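Local coordinates for protein ribulose bisphosphate carboxylase (Hyperthermus butylicus DSM 5456, PDB 6HUN) that probably catalyses the addition of carbon dioxide and water to ribulose 1,5-bisphosphate, giving two molecules of 3-phosphoglycerate, as a form III Rubisco, at residues G294-H299 with V310-V315; A273-L278 with A316-M321; N263-I268 with V324-V329. All blocks are in the same frame, centred on the assembly; numbering follows the deposited sequence.

Interaction 1: G294-H299 with V310-V315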
loop_
_atom_site.group_PDB
_atom_site.type_symbol
_atom_site.label_atom_id
_atom_site.label_comp_id
_atom_site.label_asym_id
_atom_site.label_seq_id
_atom_site.Cartn_x
_atom_site.Cartn_y
_atom_site.Cartn_z
ATOM N N GLY A 294 13.202 5.315 5.331
ATOM C CA GLY A 294 11.997 4.866 4.633
ATOM C C GLY A 294 12.015 5.139 3.134
ATOM O O GLY A 294 12.200 6.299 2.700
ATOM N N HIS A 295 11.924 4.092 2.304
ATOM C CA HIS A 295 11.940 4.275 0.862
ATOM C C HIS A 295 10.481 4.309 0.418
ATOM O O HIS A 295 9.720 3.436 0.779
ATOM C CB HIS A 295 12.680 3.124 0.176
ATOM C CG HIS A 295 12.984 3.408 -1.247
ATOM N ND1 HIS A 295 11.996 3.418 -2.217
ATOM C CD2 HIS A 295 14.125 3.852 -1.854
ATOM C CE1 HIS A 295 12.535 3.777 -3.377
ATOM N NE2 HIS A 295 13.826 4.034 -3.189
ATOM N N ARG A 296 10.106 5.270 -0.413
ATOM C CA ARG A 296 8.675 5.399 -0.731
ATOM C C ARG A 296 8.244 4.730 -2.039
ATOM O O ARG A 296 7.189 5.084 -2.562
ATOM C CB ARG A 296 8.304 6.886 -0.774
ATOM C CG ARG A 296 9.263 7.649 -1.736
ATOM C CD ARG A 296 8.836 9.179 -1.913
ATOM N NE ARG A 296 9.549 9.783 -3.033
ATOM C CZ ARG A 296 9.183 10.897 -3.658
ATOM N NH1 ARG A 296 8.104 11.574 -3.244
ATOM N NH2 ARG A 296 9.883 11.324 -4.702
ATOM N N ALA A 297 8.995 3.746 -2.559
ATOM C CA ALA A 297 8.580 3.085 -3.797
ATOM C C ALA A 297 7.126 2.639 -3.714
ATOM O O ALA A 297 6.708 2.140 -2.665
ATOM C CB ALA A 297 9.503 1.874 -4.037
ATOM N N PHE A 298 6.375 2.913 -4.796
ATOM C CA PHE A 298 4.972 2.635 -5.094
ATOM C C PHE A 298 4.139 3.896 -4.897
ATOM O O PHE A 298 3.026 4.022 -5.433
ATOM C CB PHE A 298 4.360 1.503 -4.222
ATOM C CG PHE A 298 2.918 1.212 -4.573
ATOM C CD1 PHE A 298 2.599 0.754 -5.861
ATOM C CD2 PHE A 298 1.890 1.473 -3.626
ATOM C CE1 PHE A 298 1.246 0.439 -6.192
ATOM C CE2 PHE A 298 0.504 1.089 -3.954
ATOM C CZ PHE A 298 0.226 0.623 -5.233
ATOM N N HIS A 299 4.686 4.909 -4.178
ATOM C CA HIS A 299 3.854 6.091 -3.868
ATOM C C HIS A 299 3.304 6.742 -5.124
ATOM O O HIS A 299 2.165 7.248 -5.110
ATOM C CB HIS A 299 4.657 7.189 -3.093
ATOM C CG HIS A 299 5.598 7.973 -3.977
ATOM N ND1 HIS A 299 5.242 9.194 -4.525
ATOM C CD2 HIS A 299 6.825 7.673 -4.495
ATOM C CE1 HIS A 299 6.209 9.619 -5.315
ATOM N NE2 HIS A 299 7.164 8.698 -5.348
ATOM N N VAL A 310 -3.677 10.200 -2.732
ATOM C CA VAL A 310 -3.199 10.733 -1.434
ATOM C C VAL A 310 -2.050 11.689 -1.753
ATOM O O VAL A 310 -1.182 11.355 -2.564
ATOM C CB VAL A 310 -2.663 9.622 -0.522
ATOM C CG1 VAL A 310 -2.309 10.257 0.892
ATOM C CG2 VAL A 310 -3.741 8.465 -0.345
ATOM N N SER A 311 -2.008 12.860 -1.118
ATOM C CA SER A 311 -0.876 13.740 -1.385
ATOM C C SER A 311 0.391 13.146 -0.795
ATOM O O SER A 311 0.377 12.426 0.221
ATOM C CB SER A 311 -1.117 15.144 -0.764
ATOM O OG SER A 311 -1.116 14.947 0.648
ATOM N N MET A 312 1.529 13.412 -1.462
ATOM C CA MET A 312 2.784 12.937 -0.898
ATOM C C MET A 312 3.025 13.619 0.451
ATOM O O MET A 312 3.678 13.051 1.332
ATOM C CB MET A 312 3.955 13.262 -1.867
ATOM C CG MET A 312 5.357 12.842 -1.259
ATOM S SD MET A 312 5.465 10.994 -1.168
ATOM C CE MET A 312 6.381 10.842 0.392
ATOM N N PHE A 313 2.525 14.845 0.603
ATOM C CA PHE A 313 2.593 15.535 1.893
ATOM C C PHE A 313 2.071 14.633 3.017
ATOM O O PHE A 313 2.715 14.477 4.053
ATOM C CB PHE A 313 1.806 16.840 1.770
ATOM C CG PHE A 313 1.858 17.732 3.024
ATOM C CD1 PHE A 313 0.981 17.496 4.081
ATOM C CD2 PHE A 313 2.752 18.836 3.098
ATOM C CE1 PHE A 313 0.965 18.366 5.246
ATOM C CE2 PHE A 313 2.753 19.643 4.218
ATOM C CZ PHE A 313 1.883 19.424 5.290
ATOM N N LEU A 314 0.896 14.050 2.834
ATOM C CA LEU A 314 0.315 13.245 3.908
ATOM C C LEU A 314 1.071 11.924 4.066
ATOM O O LEU A 314 1.253 11.411 5.184
ATOM C CB LEU A 314 -1.187 13.073 3.626
ATOM C CG LEU A 314 -1.983 12.140 4.578
ATOM C CD1 LEU A 314 -1.894 12.686 5.995
ATOM C CD2 LEU A 314 -3.449 11.944 4.206
ATOM N N VAL A 315 1.530 11.346 2.955
ATOM C CA VAL A 315 2.321 10.130 3.095
ATOM C C VAL A 315 3.565 10.427 3.954
ATOM O O VAL A 315 3.962 9.619 4.795
ATOM C CB VAL A 315 2.731 9.634 1.700
ATOM C CG1 VAL A 315 3.793 8.482 1.805
ATOM C CG2 VAL A 315 1.485 9.216 0.885
#
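Arg296 and His299 both meet the sulfur of Met312. The one polar link is weak: Arg296 NH1 points its N-H at Met312 SD over 3.4 Å, at 153°, with the sulfur at the edge of the guanidinium and near its plane. Apolar contact backs it up, Met312 CE resting 3.8 Å from Arg296 CD. The sulfur-aromatic contact is oblique, Met312 SD lying 4.3 Å from the centroid of the His299 ring and 36° off its normal. His299 ND1 has its hydrogen bond with Thr303. The two flat groups also overlap each other: His299 NE2 sits 3.4 Å above the guanidinium plane, over its centre. A type II turn from Arg296 to His299, at the C-terminal end of barrel strand 291-295, brings these two side chains together; this is the active-site end of a TIM barrel, and Arg296 is predicted to bind substrate, His295 to act as a proton acceptor. Met312 reaches across from the first turn of helix 312-322, its CG anti to the backbone N (chi1 177°) and its chain then bent so that SD meets both side chains. That turn is N-capped by Ser311, whose OG accepts from Leu314 N at 3.1 Å.

Interaction 2: A273-L278 with A316-M321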
loop_
_atom_site.group_PDB
_atom_site.type_symbol
_atom_site.label_atom_id
_atom_site.label_comp_id
_atom_site.label_asym_id
_atom_site.label_seq_id
_atom_site.Cartn_x
_atom_site.Cartn_y
_atom_site.Cartn_z
ATOM N N ALA A 273 6.321 -3.139 1.513
ATOM C CA ALA A 273 6.174 -4.044 2.663
ATOM C C ALA A 273 4.908 -3.710 3.448
ATOM O O ALA A 273 4.181 -4.601 3.909
ATOM C CB ALA A 273 7.434 -3.953 3.561
ATOM N N GLY A 274 4.586 -2.436 3.583
ATOM C CA GLY A 274 3.337 -2.009 4.165
ATOM C C GLY A 274 3.527 -1.301 5.519
ATOM O O GLY A 274 4.588 -1.352 6.138
ATOM N N TRP A 275 2.497 -0.555 5.909
ATOM C CA TRP A 275 2.571 0.240 7.142
ATOM C C TRP A 275 2.796 -0.628 8.360
ATOM O O TRP A 275 3.533 -0.235 9.258
ATOM C CB TRP A 275 1.290 1.037 7.335
ATOM C CG TRP A 275 1.191 2.139 6.303
ATOM C CD1 TRP A 275 0.285 2.208 5.281
ATOM C CD2 TRP A 275 1.971 3.314 6.243
ATOM N NE1 TRP A 275 0.493 3.396 4.559
ATOM C CE2 TRP A 275 1.519 4.078 5.131
ATOM C CE3 TRP A 275 3.009 3.828 7.040
ATOM C CZ2 TRP A 275 2.067 5.366 4.804
ATOM C CZ3 TRP A 275 3.592 5.100 6.674
ATOM C CH2 TRP A 275 3.107 5.813 5.573
ATOM N N ALA A 276 2.148 -1.797 8.436
ATOM C CA ALA A 276 2.377 -2.604 9.629
ATOM C C ALA A 276 3.833 -3.052 9.692
ATOM O O ALA A 276 4.438 -3.109 10.790
ATOM C CB ALA A 276 1.379 -3.814 9.667
ATOM N N ALA A 277 4.421 -3.387 8.555
ATOM C CA ALA A 277 5.847 -3.758 8.548
ATOM C C ALA A 277 6.709 -2.608 9.034
ATOM O O ALA A 277 7.707 -2.813 9.772
ATOM C CB ALA A 277 6.312 -4.130 7.121
ATOM N N LEU A 278 6.390 -1.394 8.593
ATOM C CA LEU A 278 7.188 -0.238 9.044
ATOM C C LEU A 278 7.054 -0.064 10.546
ATOM O O LEU A 278 8.062 0.128 11.254
ATOM C CB LEU A 278 6.736 1.030 8.310
ATOM C CG LEU A 278 7.316 2.339 8.847
ATOM C CD1 LEU A 278 8.919 2.327 8.825
ATOM C CD2 LEU A 278 6.744 3.557 8.017
ATOM N N ALA A 316 4.213 11.575 3.716
ATOM C CA ALA A 316 5.382 11.949 4.514
ATOM C C ALA A 316 5.035 12.169 5.984
ATOM O O ALA A 316 5.769 11.732 6.892
ATOM C CB ALA A 316 6.066 13.236 3.942
ATOM N N LYS A 317 3.899 12.798 6.253
ATOM C CA LYS A 317 3.472 12.973 7.643
ATOM C C LYS A 317 3.209 11.629 8.328
ATOM O O LYS A 317 3.635 11.403 9.475
ATOM C CB LYS A 317 2.219 13.858 7.625
ATOM C CG LYS A 317 1.494 13.914 8.907
ATOM C CD LYS A 317 0.263 14.787 8.724
ATOM C CE LYS A 317 0.519 16.141 9.228
ATOM N NZ LYS A 317 -0.719 16.952 9.422
ATOM N N LEU A 318 2.584 10.689 7.625
ATOM C CA LEU A 318 2.336 9.376 8.250
ATOM C C LEU A 318 3.656 8.627 8.455
ATOM O O LEU A 318 3.813 7.901 9.424
ATOM C CB LEU A 318 1.390 8.543 7.367
ATOM C CG LEU A 318 -0.050 9.115 7.217
ATOM C CD1 LEU A 318 -0.796 8.325 6.100
ATOM C CD2 LEU A 318 -0.796 8.932 8.475
ATOM N N ALA A 319 4.591 8.752 7.503
ATOM C CA ALA A 319 5.912 8.128 7.674
ATOM C C ALA A 319 6.654 8.660 8.910
ATOM O O ALA A 319 7.272 7.896 9.667
ATOM C CB ALA A 319 6.737 8.383 6.413
ATOM N N ARG A 320 6.527 9.955 9.177
ATOM C CA ARG A 320 7.156 10.529 10.351
ATOM C C ARG A 320 6.484 10.028 11.628
ATOM O O ARG A 320 7.153 9.681 12.603
ATOM C CB ARG A 320 7.064 12.047 10.253
ATOM C CG ARG A 320 7.613 12.716 11.537
ATOM C CD ARG A 320 7.719 14.274 11.299
ATOM N NE ARG A 320 8.228 14.949 12.522
ATOM C CZ ARG A 320 8.289 16.274 12.693
ATOM N NH1 ARG A 320 7.853 17.082 11.733
ATOM N NH2 ARG A 320 8.750 16.791 13.844
ATOM N N MET A 321 5.154 9.963 11.628
ATOM C CA MET A 321 4.451 9.384 12.789
ATOM C C MET A 321 4.866 7.935 13.042
ATOM O O MET A 321 5.141 7.537 14.186
ATOM C CB MET A 321 2.944 9.455 12.515
ATOM C CG MET A 321 2.438 10.866 12.506
ATOM S SD MET A 321 0.761 10.960 11.804
ATOM C CE MET A 321 0.107 9.832 13.010
#
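Trp275 lays the far rim of its six-membered ring against the backbone side of Leu318 and Ala319. Its CH2 is 3.7 Å from Leu318 CB and 3.8 Å from Ala319 N, while the neighbouring CZ3 comes within 3.9 Å of Leu318 O. Leu318 CB and Ala319 N come in obliquely, whereas Ala319 CA lies in the indole plane, at its edge. The indole therefore meets a turn of helix as much as a side chain, and the contact is van der Waals throughout, with no hydrogen bond across it. Trp275 and Leu318 cross at about a right angle. Of the Leu318 side chain, only CB comes close to the indole: CG stands anti to the carbonyl carbon (chi1 -65°), and both methyls lie farther from the ring than CB does. Replacing Trp275 by an alanine removes the whole indole and would probably leave a gap beside Leu318 CB and Ala319, since the indole alone makes the close contacts between these two segments. Trp275 follows Gly274, which is the N-cap of helix 275-288, and Gly274 O accepts from Leu278 N at 3.0 Å in the opening turn. This is packing between two helices of the barrel's outer layer, buried near the dimer interface. Phe270 also meets the indole, their planes at about 50°, and Thr272 of the second subunit packs on it. Helix 115-122 of the N-terminal domain closes in through Ile115 on Trp275 and Phe118 on Leu318, while Lys317, on a different side of helix 312-322, is salt-bridged to Asp139 of strand 132-141.

Interaction 3: N263-I268 with V324-V329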
loop_
_atom_site.group_PDB
_atom_site.type_symbol
_atom_site.label_atom_id
_atom_site.label_comp_id
_atom_site.label_asym_id
_atom_site.label_seq_id
_atom_site.Cartn_x
_atom_site.Cartn_y
_atom_site.Cartn_z
ATOM N N ASN A 263 26.081 -2.207 12.561
ATOM C CA ASN A 263 25.551 -1.157 11.690
ATOM C C ASN A 263 24.347 -0.510 12.371
ATOM O O ASN A 263 23.635 -1.159 13.150
ATOM C CB ASN A 263 25.147 -1.728 10.322
ATOM C CG ASN A 263 24.803 -0.643 9.299
ATOM O OD1 ASN A 263 25.658 0.161 8.948
ATOM N ND2 ASN A 263 23.543 -0.635 8.799
ATOM N N LYS A 264 24.117 0.778 12.077
ATOM C CA LYS A 264 23.161 1.572 12.831
ATOM C C LYS A 264 21.920 1.924 12.015
ATOM O O LYS A 264 21.040 2.626 12.532
ATOM C CB LYS A 264 23.789 2.846 13.340
ATOM C CG LYS A 264 24.956 2.554 14.354
ATOM C CD LYS A 264 24.345 1.893 15.582
ATOM C CE LYS A 264 23.911 2.957 16.608
ATOM N NZ LYS A 264 23.281 2.368 17.837
ATOM N N PHE A 265 21.819 1.415 10.803
ATOM C CA PHE A 265 20.738 1.812 9.898
ATOM C C PHE A 265 20.097 0.583 9.253
ATOM O O PHE A 265 20.793 -0.385 8.891
ATOM C CB PHE A 265 21.240 2.705 8.778
ATOM C CG PHE A 265 21.865 3.977 9.243
ATOM C CD1 PHE A 265 21.098 5.152 9.259
ATOM C CD2 PHE A 265 23.209 4.015 9.630
ATOM C CE1 PHE A 265 21.621 6.337 9.670
ATOM C CE2 PHE A 265 23.782 5.254 10.026
ATOM C CZ PHE A 265 22.947 6.406 10.042
ATOM N N ILE A 266 18.766 0.667 9.024
ATOM C CA ILE A 266 18.051 -0.253 8.143
ATOM C C ILE A 266 17.230 0.598 7.193
ATOM O O ILE A 266 16.854 1.726 7.530
ATOM C CB ILE A 266 17.148 -1.271 8.922
ATOM C CG1 ILE A 266 16.189 -0.496 9.840
ATOM C CG2 ILE A 266 18.096 -2.220 9.711
ATOM C CD1 ILE A 266 15.048 -1.358 10.590
ATOM N N MET A 267 16.972 0.073 5.997
ATOM C CA MET A 267 16.053 0.675 5.054
ATOM C C MET A 267 14.874 -0.252 4.843
ATOM O O MET A 267 15.056 -1.472 4.741
ATOM C CB MET A 267 16.769 0.941 3.711
ATOM C CG MET A 267 15.858 1.396 2.590
ATOM S SD MET A 267 17.084 1.709 1.255
ATOM C CE MET A 267 16.188 1.217 -0.193
ATOM N N ILE A 268 13.685 0.342 4.700
ATOM C CA ILE A 268 12.463 -0.428 4.438
ATOM C C ILE A 268 11.613 0.311 3.406
ATOM O O ILE A 268 11.506 1.551 3.421
ATOM C CB ILE A 268 11.671 -0.711 5.705
ATOM C CG1 ILE A 268 10.460 -1.601 5.336
ATOM C CG2 ILE A 268 11.145 0.586 6.356
ATOM C CD1 ILE A 268 9.898 -2.259 6.531
ATOM N N VAL A 324 9.922 6.641 10.494
ATOM C CA VAL A 324 11.166 6.749 9.713
ATOM C C VAL A 324 12.029 7.866 10.284
ATOM O O VAL A 324 11.535 8.841 10.877
ATOM C CB VAL A 324 10.886 6.960 8.208
ATOM C CG1 VAL A 324 9.855 5.860 7.690
ATOM C CG2 VAL A 324 10.362 8.317 7.962
ATOM N N ASP A 325 13.348 7.711 10.136
ATOM C CA ASP A 325 14.264 8.805 10.448
ATOM C C ASP A 325 14.658 9.598 9.217
ATOM O O ASP A 325 15.166 10.732 9.350
ATOM C CB ASP A 325 15.534 8.280 11.074
ATOM C CG ASP A 325 15.260 7.589 12.404
ATOM O OD1 ASP A 325 14.985 8.310 13.368
ATOM O OD2 ASP A 325 15.218 6.350 12.416
ATOM N N HIS A 326 14.468 9.026 8.018
ATOM C CA HIS A 326 14.778 9.713 6.777
ATOM C C HIS A 326 13.663 9.420 5.775
ATOM O O HIS A 326 13.145 8.308 5.729
ATOM C CB HIS A 326 16.054 9.256 6.047
ATOM C CG HIS A 326 17.230 8.899 6.890
ATOM N ND1 HIS A 326 18.187 8.017 6.431
ATOM C CD2 HIS A 326 17.673 9.353 8.083
ATOM C CE1 HIS A 326 19.178 7.944 7.314
ATOM N NE2 HIS A 326 18.886 8.738 8.329
ATOM N N VAL A 327 13.338 10.385 4.915
ATOM C CA VAL A 327 12.300 10.070 3.898
ATOM C C VAL A 327 12.495 10.988 2.693
ATOM O O VAL A 327 12.897 12.151 2.821
ATOM C CB VAL A 327 10.862 10.183 4.469
ATOM C CG1 VAL A 327 10.430 11.620 4.584
ATOM C CG2 VAL A 327 9.827 9.459 3.480
ATOM N N HIS A 328 12.239 10.460 1.512
ATOM C CA HIS A 328 12.469 11.250 0.308
ATOM C C HIS A 328 11.265 12.179 0.110
ATOM O O HIS A 328 10.117 11.729 0.191
ATOM C CB HIS A 328 12.632 10.295 -0.881
ATOM C CG HIS A 328 13.249 10.905 -2.087
ATOM N ND1 HIS A 328 12.653 11.921 -2.796
ATOM C CD2 HIS A 328 14.409 10.626 -2.728
ATOM C CE1 HIS A 328 13.424 12.264 -3.817
ATOM N NE2 HIS A 328 14.493 11.487 -3.803
ATOM N N VAL A 329 11.534 13.444 -0.160
ATOM C CA VAL A 329 10.512 14.472 -0.301
ATOM C C VAL A 329 10.286 14.866 -1.746
ATOM O O VAL A 329 9.521 15.826 -2.016
ATOM C CB VAL A 329 10.873 15.737 0.513
ATOM C CG1 VAL A 329 10.787 15.439 1.974
ATOM C CG2 VAL A 329 12.257 16.249 0.183
#
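Phe265 and His326 meet rim to rim inside the TIM barrel of the catalytic domain, one on strand 265-269 and the other on strand 326-328. These strands are not neighbours: 291-295 runs between them, and the CA atoms of the closest-aligned pair, Phe265 and Asp325, are 9.5 Å apart, so the two rings bridge over the middle strand. Their planes are inclined at 45° and their centroids lie 5.8 Å apart, neither ring covering the face of the other. Phe265 CE1 approaches His326 at the edge, near the imidazole plane, and is 3.9 Å from His326 NE2. In Phe265, CG lies anti to the carbonyl carbon (chi1 -60°), which swings the end of the ring nearer to His326 than its CB bond would suggest. A hydrogen bond between His326 ND1 and His293 ND1, on the intervening strand, limits how the imidazole can turn. Val160 of helix 156-164 packs on both rings, and Ala291 on Phe265. Farther along strand 326-328, His328, predicted to bind substrate, bonds Ser381 through NE2. The closest approach of the pair is carbon to carbon, Phe265 CE1 to His326 CE1 at 3.8 Å.

Overall arrangement
The three contacts lie in the catalytic barrel and nest along the chain: 294-299 with 310-315 falls within the loop closed by interaction 2, itself within the loop closed by interaction 3. The centres of interactions 1 and 2 are about 9 Å apart, of interactions 2 and 3 about 11 Å, of interactions 1 and 3 about 14 Å. Helix 312-322 serves interactions 1 and 2 and leads into strand 326-328 of interaction 3. Strand 291-295, which enters interaction 1, lies between the strands of interaction 3, joined to both by probable backbone hydrogen bonds. Only interactions 1 and 2 touch the second subunit; the predicted substrate residues Arg296 and His328 belong to interactions 1 and 3.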